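Iron-chelator utilization protein (Thermobifida fusca TM51, PDB 4YHB) binds flavin-adenine dinucleotide and probably acts as a flavin-dependent oxidoreductase that releases iron from siderophores by reducing it. Local coordinates at residues 140-145 with 167-172; 148-153 with 254-259; 209-214 with 237-242; 223-228 with 250-255. All coordinates share one frame; numbering follows the deposited sequence.

In the fold
Contacts 1 and 4 are buried pairings within one five-stranded parallel sheet, and each belongs to a beta-alpha-beta unit; strands 142-147 and 221-226 lie side by side, joining the two pairs through a probable hydrogen bond from Trp224 N to Val144 O. Contact 2, also buried, sits where the sheet meets the flavin, and it shares Gly254 and Tyr255 with contact 4. Contact 3 is only partly buried, about 22 Å from the centre of the chain to its own centre, and packs two helix ends. Backbone bonds dominate the sheet contacts, aromatic faces and one carboxylate the cofactor contact, and leucine methyls with a water bridge the helical one.

Contact 1: residues 140-145 with 167-172; sequences ADHYVL and SVTAFF
His142 reaches across to the neighbouring strand and meets Thr169 with its ring edge: NE2 lies 2.9 Å from Thr169 OG1 in a hydrogen bond whose direction stays open. A chi1 of -168° sets CG anti to the backbone N, and from there the ring reaches Thr169. One face meets Ser167, whose CB sits 3.8 Å from the ring centroid in a CH-pi contact, so one small ring is held at edge and face. An alanine here would probably leave Thr169 OG1 without this partner and Ser167 CB without the ring it packs on. On the other face of the sheet Leu145 CD1 touches Val168 CG1 at 4.2 Å, crossing it obliquely.

Behind these side chains runs a ladder of backbone bonds, in which Tyr143 N donates to Ser167 O and Thr169 N to Tyr143 O, both at 2.9 Å, before Leu145 N meets Thr169 O and Phe171 N meets Leu145 O. Tyr143 and Leu145 rest on helix 152-161, while His142 and Val144 bond through their backbones to strand 221-226. Segment axes 4.7 Å apart and 2° from parallel, with that helix between in sequence, make this a beta-alpha-beta crossover, probably akin to the NAD-binding domains of ferredoxin reductases.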
# COMPACT_ATOMS: atom_id res chain seq x y z
N ALA A 140 -17.91 -6.61 -6.88
CA ALA A 140 -18.52 -5.52 -7.62
C ALA A 140 -18.40 -5.82 -9.11
O ALA A 140 -17.62 -6.68 -9.50
CB ALA A 140 -17.87 -4.19 -7.28
N ASP A 141 -19.16 -5.11 -9.93
CA ASP A 141 -19.06 -5.28 -11.38
C ASP A 141 -17.96 -4.41 -11.95
O ASP A 141 -17.27 -4.79 -12.89
CB ASP A 141 -20.39 -4.93 -12.05
CG ASP A 141 -21.48 -5.94 -11.74
OD1 ASP A 141 -21.24 -7.15 -11.91
OD2 ASP A 141 -22.56 -5.51 -11.28
N HIS A 142 -17.80 -3.23 -11.37
CA HIS A 142 -16.87 -2.26 -11.90
C HIS A 142 -16.11 -1.59 -10.76
O HIS A 142 -16.71 -1.01 -9.86
CB HIS A 142 -17.60 -1.23 -12.75
CG HIS A 142 -16.71 -0.36 -13.58
ND1 HIS A 142 -16.92 -0.14 -14.92
CD2 HIS A 142 -15.63 0.39 -13.24
CE1 HIS A 142 -16.00 0.68 -15.38
NE2 HIS A 142 -15.20 1.02 -14.39
N TYR A 143 -14.79 -1.70 -10.81
CA TYR A 143 -13.94 -1.14 -9.78
C TYR A 143 -13.26 0.12 -10.29
O TYR A 143 -12.64 0.12 -11.35
CB TYR A 143 -12.88 -2.16 -9.34
CG TYR A 143 -13.46 -3.42 -8.74
CD1 TYR A 143 -13.54 -3.57 -7.36
CD2 TYR A 143 -13.92 -4.45 -9.54
CE1 TYR A 143 -14.07 -4.72 -6.80
CE2 TYR A 143 -14.46 -5.60 -8.99
CZ TYR A 143 -14.53 -5.73 -7.62
OH TYR A 143 -15.05 -6.87 -7.06
N VAL A 144 -13.39 1.21 -9.54
CA VAL A 144 -12.70 2.45 -9.85
C VAL A 144 -11.57 2.65 -8.84
O VAL A 144 -11.83 2.79 -7.65
CB VAL A 144 -13.65 3.65 -9.82
CG1 VAL A 144 -12.87 4.93 -10.13
CG2 VAL A 144 -14.79 3.46 -10.82
N LEU A 145 -10.33 2.66 -9.32
CA LEU A 145 -9.18 2.74 -8.42
C LEU A 145 -8.34 3.99 -8.66
O LEU A 145 -7.97 4.30 -9.79
CB LEU A 145 -8.31 1.50 -8.58
CG LEU A 145 -9.03 0.16 -8.46
CD1 LEU A 145 -8.19 -0.91 -9.09
CD2 LEU A 145 -9.28 -0.17 -7.01
N SER A 167 -14.73 -5.24 -14.68
CA SER A 167 -14.37 -3.99 -15.31
C SER A 167 -13.53 -3.16 -14.36
O SER A 167 -13.80 -3.12 -13.15
CB SER A 167 -15.61 -3.19 -15.73
OG SER A 167 -16.33 -3.87 -16.73
N VAL A 168 -12.53 -2.48 -14.91
CA VAL A 168 -11.63 -1.66 -14.11
C VAL A 168 -11.43 -0.30 -14.75
O VAL A 168 -11.19 -0.20 -15.95
CB VAL A 168 -10.24 -2.31 -13.95
CG1 VAL A 168 -9.38 -1.47 -13.03
CG2 VAL A 168 -10.36 -3.71 -13.43
N THR A 169 -11.55 0.74 -13.94
CA THR A 169 -11.12 2.07 -14.35
C THR A 169 -10.12 2.54 -13.31
O THR A 169 -10.47 2.69 -12.14
CB THR A 169 -12.29 3.06 -14.47
OG1 THR A 169 -13.14 2.67 -15.56
CG2 THR A 169 -11.77 4.46 -14.74
N ALA A 170 -8.88 2.77 -13.72
CA ALA A 170 -7.83 3.12 -12.76
C ALA A 170 -7.09 4.39 -13.17
O ALA A 170 -6.81 4.61 -14.35
CB ALA A 170 -6.85 1.96 -12.59
N PHE A 171 -6.78 5.21 -12.18
CA PHE A 171 -5.97 6.40 -12.36
C PHE A 171 -4.81 6.35 -11.37
O PHE A 171 -5.01 6.40 -10.17
CB PHE A 171 -6.81 7.66 -12.15
CG PHE A 171 -7.91 7.82 -13.16
CD1 PHE A 171 -7.64 8.29 -14.44
CD2 PHE A 171 -9.21 7.48 -12.84
CE1 PHE A 171 -8.65 8.44 -15.38
CE2 PHE A 171 -10.23 7.62 -13.78
CZ PHE A 171 -9.95 8.10 -15.05
N PHE A 172 -3.60 6.21 -11.89
CA PHE A 172 -2.42 6.10 -11.05
C PHE A 172 -1.52 7.32 -11.25
O PHE A 172 -1.03 7.55 -12.36
CB PHE A 172 -1.66 4.81 -11.37
CG PHE A 172 -2.44 3.57 -11.09
CD1 PHE A 172 -3.28 3.49 -9.98
CD2 PHE A 172 -2.34 2.46 -11.92
CE1 PHE A 172 -4.01 2.33 -9.71
CE2 PHE A 172 -3.06 1.29 -11.65
CZ PHE A 172 -3.89 1.23 -10.54

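Contact 2: residues 148-153 with 254-259; sequences DETALP and GYWRRG. With FAD (flavin-adenine dinucleotide), chain C.
Trp256 and Asp148 meet edge-on: the indole NE1 gives a nearly straight hydrogen bond (171°) to the syn lone pair of Asp148 OD2, 2.9 Å away. The acceptor lies in the indole plane, and carboxylate and ring are nearly coplanar. Asp148 is itself positioned by an Asx turn, since OD1 receives Thr150 N at 3.1 Å and also the hydroxyl Thr150 OG1 at 2.8 Å. Both carboxylate oxygens are thus engaged in a buried place, which would be expected to stabilise the anionic form. Thr150 OG1 lies 3.4 Å from Trp256 CD1 and close to Tyr255 CB, while Ala151 CB packs at 3.8 Å against Tyr255 CD2.

The cofactor completes this tight part. Tyr255 lays one ring face against the flavin, with FAD C7 3.5 Å above its plane and over its centre, and Trp256 turns a face to the adenine around FAD C5A. A leucine in place of Trp256 would probably leave Asp148 OD2 without its N-H donor and the adenine without this flat indole face.

Farther along, Arg258 and Gly259 are exposed and make no contact with 148-153. There the cofactor ribose takes over: FAD O2B donates to Arg257 O at 2.7 Å, whereas the bond from Gly259 N to FAD O3B is weak. Tyr255 and Trp256, consecutive in the chain, thereby form part of the wall of the FAD pocket.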
# COMPACT_ATOMS: atom_id res chain seq x y z
N ASP A 148 -1.78 7.22 -5.72
CA ASP A 148 -0.45 7.73 -6.03
C ASP A 148 0.52 6.58 -5.74
O ASP A 148 0.07 5.46 -5.47
CB ASP A 148 -0.15 9.02 -5.25
CG ASP A 148 0.16 8.81 -3.75
OD1 ASP A 148 0.07 7.68 -3.21
OD2 ASP A 148 0.51 9.82 -3.11
N GLU A 149 1.84 6.81 -5.78
CA GLU A 149 2.77 5.68 -5.74
C GLU A 149 2.76 4.89 -4.41
O GLU A 149 3.10 3.71 -4.40
CB GLU A 149 4.20 6.15 -6.06
CG GLU A 149 4.69 7.34 -5.24
CD GLU A 149 4.49 8.68 -5.95
OE1 GLU A 149 3.39 8.91 -6.48
OE2 GLU A 149 5.44 9.49 -5.99
N THR A 150 2.35 5.51 -3.31
CA THR A 150 2.32 4.78 -2.03
C THR A 150 1.19 3.77 -1.96
O THR A 150 1.28 2.77 -1.24
CB THR A 150 2.16 5.72 -0.82
OG1 THR A 150 0.90 6.40 -0.89
CG2 THR A 150 3.29 6.73 -0.75
N ALA A 151 0.14 4.04 -2.73
CA ALA A 151 -1.03 3.19 -2.76
C ALA A 151 -1.10 2.32 -4.01
O ALA A 151 -1.97 1.46 -4.13
CB ALA A 151 -2.28 4.03 -2.64
N LEU A 152 -0.15 2.50 -4.92
CA LEU A 152 -0.09 1.69 -6.14
C LEU A 152 0.11 0.19 -5.85
O LEU A 152 -0.50 -0.64 -6.54
CB LEU A 152 1.02 2.20 -7.08
CG LEU A 152 1.26 1.43 -8.38
CD1 LEU A 152 -0.03 1.24 -9.18
CD2 LEU A 152 2.33 2.12 -9.25
N PRO A 153 0.94 -0.17 -4.85
CA PRO A 153 1.06 -1.62 -4.58
C PRO A 153 -0.27 -2.31 -4.27
O PRO A 153 -0.53 -3.39 -4.82
CB PRO A 153 1.99 -1.67 -3.36
CG PRO A 153 2.87 -0.45 -3.54
CD PRO A 153 1.94 0.61 -4.08
N GLY A 254 -5.99 7.59 3.49
CA GLY A 254 -4.78 8.38 3.44
C GLY A 254 -3.58 7.59 3.93
O GLY A 254 -3.51 7.23 5.11
N TYR A 255 -2.61 7.36 3.04
CA TYR A 255 -1.44 6.52 3.34
C TYR A 255 -0.25 7.32 3.89
O TYR A 255 0.63 6.79 4.57
CB TYR A 255 -1.01 5.76 2.09
CG TYR A 255 -1.77 4.46 1.88
CD1 TYR A 255 -2.94 4.19 2.59
CD2 TYR A 255 -1.30 3.48 1.02
CE1 TYR A 255 -3.63 3.00 2.42
CE2 TYR A 255 -1.99 2.28 0.84
CZ TYR A 255 -3.15 2.05 1.54
OH TYR A 255 -3.83 0.87 1.37
N TRP A 256 -0.24 8.61 3.59
CA TRP A 256 0.80 9.49 4.05
C TRP A 256 0.30 10.92 3.92
O TRP A 256 -0.75 11.17 3.34
CB TRP A 256 2.08 9.29 3.24
CG TRP A 256 2.01 9.84 1.82
CD1 TRP A 256 1.32 9.31 0.77
CD2 TRP A 256 2.69 10.99 1.33
NE1 TRP A 256 1.52 10.08 -0.36
CE2 TRP A 256 2.36 11.11 -0.05
CE3 TRP A 256 3.55 11.94 1.90
CZ2 TRP A 256 2.86 12.14 -0.84
CZ3 TRP A 256 4.05 12.96 1.10
CH2 TRP A 256 3.70 13.05 -0.25
N ARG A 257 1.06 11.86 4.47
CA ARG A 257 0.70 13.27 4.42
C ARG A 257 1.97 14.11 4.44
O ARG A 257 2.85 13.87 5.27
CB ARG A 257 -0.21 13.63 5.61
CG ARG A 257 -0.75 15.06 5.55
CD ARG A 257 -1.80 15.31 6.62
NE ARG A 257 -2.36 16.65 6.50
CZ ARG A 257 -2.67 17.42 7.54
NH1 ARG A 257 -2.48 16.97 8.77
NH2 ARG A 257 -3.17 18.63 7.34
N ARG A 258 2.07 15.08 3.52
CA ARG A 258 3.22 15.97 3.48
C ARG A 258 3.43 16.67 4.81
O ARG A 258 2.47 17.17 5.41
CB ARG A 258 3.06 17.04 2.38
CG ARG A 258 3.06 16.51 0.97
CD ARG A 258 2.83 17.64 -0.04
NE ARG A 258 3.72 18.77 0.19
CZ ARG A 258 3.32 19.95 0.65
NH1 ARG A 258 2.03 20.16 0.90
NH2 ARG A 258 4.20 20.93 0.84
N GLY A 259 4.68 16.70 5.27
CA GLY A 259 5.04 17.34 6.52
C GLY A 259 4.76 16.50 7.75
O GLY A 259 5.00 16.94 8.87
PA FAD C . 8.45 9.34 7.09
O1A FAD C . 9.44 9.42 8.26
O2A FAD C . 7.07 8.73 7.55
O5B FAD C . 8.10 10.85 6.63
C5B FAD C . 9.11 11.79 6.51
C4B FAD C . 8.68 12.85 5.48
O4B FAD C . 8.63 12.34 4.18
C3B FAD C . 7.36 13.43 5.76
O3B FAD C . 7.45 14.78 5.46
C2B FAD C . 6.48 12.77 4.85
O2B FAD C . 5.39 13.56 4.41
C1B FAD C . 7.34 12.50 3.69
N9A FAD C . 6.99 11.30 2.93
C8A FAD C . 6.59 10.11 3.42
N7A FAD C . 6.39 9.27 2.40
C5A FAD C . 6.71 9.91 1.25
C6A FAD C . 6.70 9.56 -0.10
N6A FAD C . 6.32 8.25 -0.48
N1A FAD C . 7.07 10.47 -1.02
C2A FAD C . 7.44 11.71 -0.66
N3A FAD C . 7.46 12.08 0.63
C4A FAD C . 7.08 11.21 1.59
N1 FAD C . 4.43 3.22 0.97
C2 FAD C . 5.12 2.54 0.05
O2 FAD C . 6.10 3.05 -0.47
N3 FAD C . 4.70 1.28 -0.26
C4 FAD C . 3.63 0.71 0.32
O4 FAD C . 3.31 -0.43 -0.00
C4X FAD C . 2.88 1.40 1.27
N5 FAD C . 1.76 0.88 1.90
C5X FAD C . 1.10 1.60 2.83
C6 FAD C . -0.02 1.07 3.47
C7 FAD C . -0.64 1.73 4.33
C7M FAD C . -1.86 1.04 4.96
C8 FAD C . -0.37 2.87 4.73
C8M FAD C . -1.16 3.63 5.76
C9 FAD C . 0.70 3.54 4.21
C9A FAD C . 1.62 2.96 3.13
N10 FAD C . 2.68 3.45 2.51
C10 FAD C . 3.33 2.71 1.58
C1' FAD C . 3.15 4.81 2.83
C2' FAD C . 4.26 4.83 3.84
O2' FAD C . 3.82 4.28 5.01
C3' FAD C . 4.72 6.32 4.03
O3' FAD C . 5.08 6.81 2.78
C4' FAD C . 5.77 6.54 5.09
O4' FAD C . 5.74 7.83 5.51
C5' FAD C . 7.20 6.25 4.59
O5' FAD C . 8.13 6.11 5.64
P FAD C . 9.35 7.12 5.64
O1P FAD C . 10.10 6.72 6.93
O2P FAD C . 9.94 7.00 4.20
O3P FAD C . 9.24 8.68 5.87

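Contact 3: residues 209-214 with 237-242; sequences RALEQT and RLLKER
Leu238 carries most of the contact from its helix: with CG anti to the backbone N in it and in Leu211 alike (chi1 -168° and -177°), the two leucines reach toward each other tip to tip, Leu238 CD2 lying 3.9 Å from Leu211 CD2. The same Leu238 methyl also touches Glu212 CG, likewise at 3.9 Å, where the two side chains cross at about a right angle. One residue on, Leu239 adds a looser touch, its CD2 being 4.5 Å from Leu211 CD2; it also packs on Phe250 and Val252 of strand 250-256.

Arg242, last of the segment, closes the contact. Its guanidinium has Leu238 CG over one face, 4.0 Å above the plane, and Leu211 CD1 at its edge. NE makes a weak bond back to Leu238 O. No direct hydrogen bond joins the segments: a water accepts from Arg242 NH1 at 2.6 Å and donates to Thr214 O at 3.1 Å. Thr214 is tied to its own helix end by OG1, which donates to Ala210 O from the face of that carbonyl plane opposite Gln213 N. The chemistry implies a contact held by leucine methyls and the Glu212 methylene, with the exposed arginine linked to the other segment through water.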
# COMPACT_ATOMS: atom_id res chain seq x y z
N ARG A 209 -8.94 15.52 -10.24
CA ARG A 209 -9.29 16.00 -11.58
C ARG A 209 -9.71 14.85 -12.48
O ARG A 209 -10.67 14.98 -13.24
CB ARG A 209 -8.12 16.75 -12.21
CG ARG A 209 -7.87 18.12 -11.59
CD ARG A 209 -6.72 18.83 -12.30
NE ARG A 209 -6.35 20.07 -11.62
CZ ARG A 209 -6.93 21.25 -11.84
NH1 ARG A 209 -7.90 21.36 -12.74
NH2 ARG A 209 -6.52 22.32 -11.16
N ALA A 210 -9.02 13.72 -12.40
CA ALA A 210 -9.38 12.55 -13.21
C ALA A 210 -10.74 11.97 -12.79
O ALA A 210 -11.55 11.59 -13.63
CB ALA A 210 -8.31 11.48 -13.12
N LEU A 211 -10.96 11.90 -11.48
CA LEU A 211 -12.23 11.42 -10.92
C LEU A 211 -13.42 12.28 -11.36
O LEU A 211 -14.48 11.76 -11.72
CB LEU A 211 -12.16 11.39 -9.40
CG LEU A 211 -13.38 10.83 -8.68
CD1 LEU A 211 -13.60 9.37 -9.03
CD2 LEU A 211 -13.22 10.99 -7.18
N GLU A 212 -13.22 13.60 -11.33
CA GLU A 212 -14.24 14.56 -11.74
C GLU A 212 -14.67 14.39 -13.19
O GLU A 212 -15.80 14.73 -13.56
CB GLU A 212 -13.74 15.99 -11.52
CG GLU A 212 -13.73 16.43 -10.06
CD GLU A 212 -13.30 17.88 -9.89
OE1 GLU A 212 -12.69 18.45 -10.82
OE2 GLU A 212 -13.58 18.45 -8.81
N GLN A 213 -13.77 13.87 -14.02
CA GLN A 213 -14.06 13.69 -15.44
C GLN A 213 -14.65 12.33 -15.74
O GLN A 213 -14.95 12.03 -16.89
CB GLN A 213 -12.79 13.89 -16.28
CG GLN A 213 -12.23 15.28 -16.19
CD GLN A 213 -13.17 16.31 -16.75
OE1 GLN A 213 -13.95 16.02 -17.67
NE2 GLN A 213 -13.14 17.50 -16.19
N THR A 214 -14.82 11.50 -14.72
CA THR A 214 -15.21 10.11 -14.92
C THR A 214 -16.71 9.91 -14.70
O THR A 214 -17.22 10.20 -13.62
CB THR A 214 -14.43 9.18 -13.97
OG1 THR A 214 -13.02 9.33 -14.21
CG2 THR A 214 -14.82 7.74 -14.20
N ARG A 237 -15.15 13.84 -0.20
CA ARG A 237 -16.29 14.76 -0.24
C ARG A 237 -17.13 14.58 -1.50
O ARG A 237 -18.36 14.55 -1.45
CB ARG A 237 -15.81 16.21 -0.12
CG ARG A 237 -15.37 16.60 1.27
CD ARG A 237 -14.90 18.07 1.32
NE ARG A 237 -13.55 18.27 0.81
CZ ARG A 237 -13.19 19.26 0.01
NH1 ARG A 237 -14.11 20.10 -0.46
NH2 ARG A 237 -11.93 19.37 -0.37
N LEU A 238 -16.45 14.43 -2.63
CA LEU A 238 -17.13 14.28 -3.91
C LEU A 238 -17.97 13.01 -3.94
O LEU A 238 -19.10 13.00 -4.43
CB LEU A 238 -16.10 14.28 -5.04
CG LEU A 238 -16.62 14.40 -6.47
CD1 LEU A 238 -17.29 15.76 -6.66
CD2 LEU A 238 -15.47 14.21 -7.43
N LEU A 239 -17.42 11.93 -3.39
CA LEU A 239 -18.12 10.65 -3.34
C LEU A 239 -19.33 10.70 -2.43
O LEU A 239 -20.38 10.13 -2.73
CB LEU A 239 -17.17 9.54 -2.88
CG LEU A 239 -15.98 9.27 -3.81
CD1 LEU A 239 -14.98 8.32 -3.16
CD2 LEU A 239 -16.47 8.71 -5.13
N LYS A 240 -19.19 11.38 -1.29
CA LYS A 240 -20.27 11.49 -0.33
C LYS A 240 -21.39 12.40 -0.86
O LYS A 240 -22.57 12.12 -0.64
CB LYS A 240 -19.75 12.01 1.01
CG LYS A 240 -19.17 10.93 1.91
CD LYS A 240 -18.05 11.46 2.78
CE LYS A 240 -18.45 12.75 3.49
NZ LYS A 240 -17.35 13.23 4.38
N GLU A 241 -21.00 13.46 -1.55
CA GLU A 241 -21.96 14.41 -2.11
C GLU A 241 -22.81 13.79 -3.21
O GLU A 241 -23.88 14.31 -3.54
CB GLU A 241 -21.24 15.64 -2.66
CG GLU A 241 -20.69 16.57 -1.59
CD GLU A 241 -20.04 17.80 -2.19
OE1 GLU A 241 -19.94 17.88 -3.43
OE2 GLU A 241 -19.62 18.68 -1.41
N ARG A 242 -22.35 12.69 -3.78
CA ARG A 242 -23.14 11.96 -4.76
C ARG A 242 -23.88 10.81 -4.09
O ARG A 242 -24.42 9.93 -4.74
CB ARG A 242 -22.25 11.47 -5.91
CG ARG A 242 -21.56 12.62 -6.63
CD ARG A 242 -20.68 12.18 -7.80
NE ARG A 242 -19.47 11.47 -7.40
CZ ARG A 242 -18.58 10.96 -8.25
NH1 ARG A 242 -18.77 11.08 -9.55
NH2 ARG A 242 -17.51 10.33 -7.80
O HOH W 1 -17.83 8.99 -10.82

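Contact 4: residues 223-228 with 250-255; sequences VWAGGE and FEVDGY. With FAD (flavin-adenine dinucleotide), chain C.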
# COMPACT_ATOMS: atom_id res chain seq x y z
N VAL A 223 -15.58 2.22 -5.46
CA VAL A 223 -14.52 3.21 -5.65
C VAL A 223 -13.49 3.09 -4.54
O VAL A 223 -13.84 3.13 -3.36
CB VAL A 223 -15.07 4.64 -5.68
CG1 VAL A 223 -13.94 5.64 -5.93
CG2 VAL A 223 -16.17 4.78 -6.74
N TRP A 224 -12.22 2.92 -4.90
CA TRP A 224 -11.16 2.81 -3.90
C TRP A 224 -10.07 3.83 -4.22
O TRP A 224 -9.57 3.87 -5.34
CB TRP A 224 -10.56 1.40 -3.85
CG TRP A 224 -9.58 1.18 -2.70
CD1 TRP A 224 -9.87 0.68 -1.46
CD2 TRP A 224 -8.16 1.46 -2.69
NE1 TRP A 224 -8.73 0.62 -0.69
CE2 TRP A 224 -7.67 1.09 -1.42
CE3 TRP A 224 -7.27 1.98 -3.64
CZ2 TRP A 224 -6.32 1.22 -1.07
CZ3 TRP A 224 -5.91 2.11 -3.29
CH2 TRP A 224 -5.46 1.73 -2.01
N ALA A 225 -9.72 4.65 -3.24
CA ALA A 225 -8.68 5.65 -3.44
C ALA A 225 -7.70 5.61 -2.26
O ALA A 225 -8.12 5.51 -1.11
CB ALA A 225 -9.27 7.04 -3.59
N GLY A 226 -6.41 5.69 -2.57
CA GLY A 226 -5.38 5.70 -1.56
C GLY A 226 -4.28 6.65 -2.00
O GLY A 226 -4.02 6.81 -3.18
N GLY A 227 -3.63 7.29 -1.05
CA GLY A 227 -2.58 8.23 -1.38
C GLY A 227 -2.45 9.30 -0.33
O GLY A 227 -2.73 9.05 0.85
N GLU A 228 -2.06 10.50 -0.75
CA GLU A 228 -1.73 11.57 0.19
C GLU A 228 -3.02 12.10 0.83
O GLU A 228 -4.00 12.39 0.12
CB GLU A 228 -0.96 12.68 -0.52
CG GLU A 228 -0.11 13.57 0.41
CD GLU A 228 -0.90 14.72 1.01
OE1 GLU A 228 -2.03 15.00 0.54
OE2 GLU A 228 -0.38 15.35 1.96
N PHE A 250 -17.57 2.97 -1.29
CA PHE A 250 -16.19 3.40 -1.45
C PHE A 250 -15.35 3.22 -0.21
O PHE A 250 -15.85 2.96 0.88
CB PHE A 250 -16.13 4.86 -1.90
CG PHE A 250 -16.54 5.84 -0.83
CD1 PHE A 250 -15.61 6.37 0.05
CD2 PHE A 250 -17.86 6.25 -0.71
CE1 PHE A 250 -15.99 7.28 1.03
CE2 PHE A 250 -18.25 7.14 0.26
CZ PHE A 250 -17.31 7.66 1.13
N GLU A 251 -14.04 3.37 -0.41
CA GLU A 251 -13.08 3.47 0.67
C GLU A 251 -12.07 4.52 0.25
O GLU A 251 -11.63 4.53 -0.91
CB GLU A 251 -12.41 2.12 0.93
CG GLU A 251 -12.06 1.89 2.37
CD GLU A 251 -13.28 1.66 3.24
OE1 GLU A 251 -13.84 2.65 3.75
OE2 GLU A 251 -13.66 0.48 3.41
N VAL A 252 -11.72 5.41 1.16
CA VAL A 252 -10.70 6.42 0.88
C VAL A 252 -9.72 6.43 2.03
O VAL A 252 -10.09 6.70 3.17
CB VAL A 252 -11.31 7.82 0.70
CG1 VAL A 252 -10.22 8.87 0.68
CG2 VAL A 252 -12.14 7.87 -0.56
N ASP A 253 -8.46 6.10 1.75
CA ASP A 253 -7.50 5.82 2.81
C ASP A 253 -6.24 6.64 2.59
O ASP A 253 -5.51 6.45 1.61
CB ASP A 253 -7.18 4.32 2.87
CG ASP A 253 -6.65 3.86 4.23
OD1 ASP A 253 -6.33 4.73 5.08
OD2 ASP A 253 -6.54 2.64 4.46
N GLY A 254 -5.99 7.59 3.49
CA GLY A 254 -4.78 8.38 3.44
C GLY A 254 -3.58 7.59 3.93
O GLY A 254 -3.51 7.23 5.11
N TYR A 255 -2.61 7.36 3.04
CA TYR A 255 -1.44 6.52 3.34
C TYR A 255 -0.25 7.32 3.89
O TYR A 255 0.63 6.79 4.57
CB TYR A 255 -1.01 5.76 2.09
CG TYR A 255 -1.77 4.46 1.88
CD1 TYR A 255 -2.94 4.19 2.59
CD2 TYR A 255 -1.30 3.48 1.02
CE1 TYR A 255 -3.63 3.00 2.42
CE2 TYR A 255 -1.99 2.28 0.84
CZ TYR A 255 -3.15 2.05 1.54
OH TYR A 255 -3.83 0.87 1.37
PA FAD C . 8.45 9.34 7.09
O1A FAD C . 9.44 9.42 8.26
O2A FAD C . 7.07 8.73 7.55
O5B FAD C . 8.10 10.85 6.63
C5B FAD C . 9.11 11.79 6.51
C4B FAD C . 8.68 12.85 5.48
O4B FAD C . 8.63 12.34 4.18
C3B FAD C . 7.36 13.43 5.76
O3B FAD C . 7.45 14.78 5.46
C2B FAD C . 6.48 12.77 4.85
O2B FAD C . 5.39 13.56 4.41
C1B FAD C . 7.34 12.50 3.69
N9A FAD C . 6.99 11.30 2.93
C8A FAD C . 6.59 10.11 3.42
N7A FAD C . 6.39 9.27 2.40
C5A FAD C . 6.71 9.91 1.25
C6A FAD C . 6.70 9.56 -0.10
N6A FAD C . 6.32 8.25 -0.48
N1A FAD C . 7.07 10.47 -1.02
C2A FAD C . 7.44 11.71 -0.66
N3A FAD C . 7.46 12.08 0.63
C4A FAD C . 7.08 11.21 1.59
N1 FAD C . 4.43 3.22 0.97
C2 FAD C . 5.12 2.54 0.05
O2 FAD C . 6.10 3.05 -0.47
N3 FAD C . 4.70 1.28 -0.26
C4 FAD C . 3.63 0.71 0.32
O4 FAD C . 3.31 -0.43 -0.00
C4X FAD C . 2.88 1.40 1.27
N5 FAD C . 1.76 0.88 1.90
C5X FAD C . 1.10 1.60 2.83
C6 FAD C . -0.02 1.07 3.47
C7 FAD C . -0.64 1.73 4.33
C7M FAD C . -1.86 1.04 4.96
C8 FAD C . -0.37 2.87 4.73
C8M FAD C . -1.16 3.63 5.76
C9 FAD C . 0.70 3.54 4.21
C9A FAD C . 1.62 2.96 3.13
N10 FAD C . 2.68 3.45 2.51
C10 FAD C . 3.33 2.71 1.58
C1' FAD C . 3.15 4.81 2.83
C2' FAD C . 4.26 4.83 3.84
O2' FAD C . 3.82 4.28 5.01
C3' FAD C . 4.72 6.32 4.03
O3' FAD C . 5.08 6.81 2.78
C4' FAD C . 5.77 6.54 5.09
O4' FAD C . 5.74 7.83 5.51
C5' FAD C . 7.20 6.25 4.59
O5' FAD C . 8.13 6.11 5.64
P FAD C . 9.35 7.12 5.64
O1P FAD C . 10.10 6.72 6.93
O2P FAD C . 9.94 7.00 4.20
O3P FAD C . 9.24 8.68 5.87
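Trp224 overlaps Glu251 and Tyr255 along the neighbouring strand: its CD1 lies 3.8 Å from Glu251 CB, and its CZ2 meets Tyr255 OH, which approaches in the indole plane at the ring edge. The two aromatic side chains cross at about a right angle. The strands belong to a beta-alpha-beta unit with helix 229-241 as the crossover, and their segment axes run 4.8 Å apart and within 1° of parallel.

The backbone ladder supports this register. Glu251 N bonds to Val223 O, Ala225 N to Glu251 O and Asp253 N to Ala225 O, the last at 2.9 Å. The next rung, Gly227 N to Asp253 O, is weak, but Tyr255 N to Gly227 O is short again at 2.8 Å. On the face covered by helix 229-241 Val223 CB packs against Phe250 CB, and Ala225 CB against Val252 CG2.

Polar ends turn to partners elsewhere. Glu251 OE2 bonds to Tyr137 OH, and Asp253 OD1 to ND1 of His265, a zinc ligand, making Asp253 a second-shell residue of the metal site. Glu228 caps the start of helix 229-241 through OE1 to Ala231 N. At the corner the chain makes at Gly227, phi 151° and psi -149° would jam a CB against the preceding carbonyl O, while at Gly226 a CB would fall 2.7 Å from Trp224 CH2 as the indole now lies.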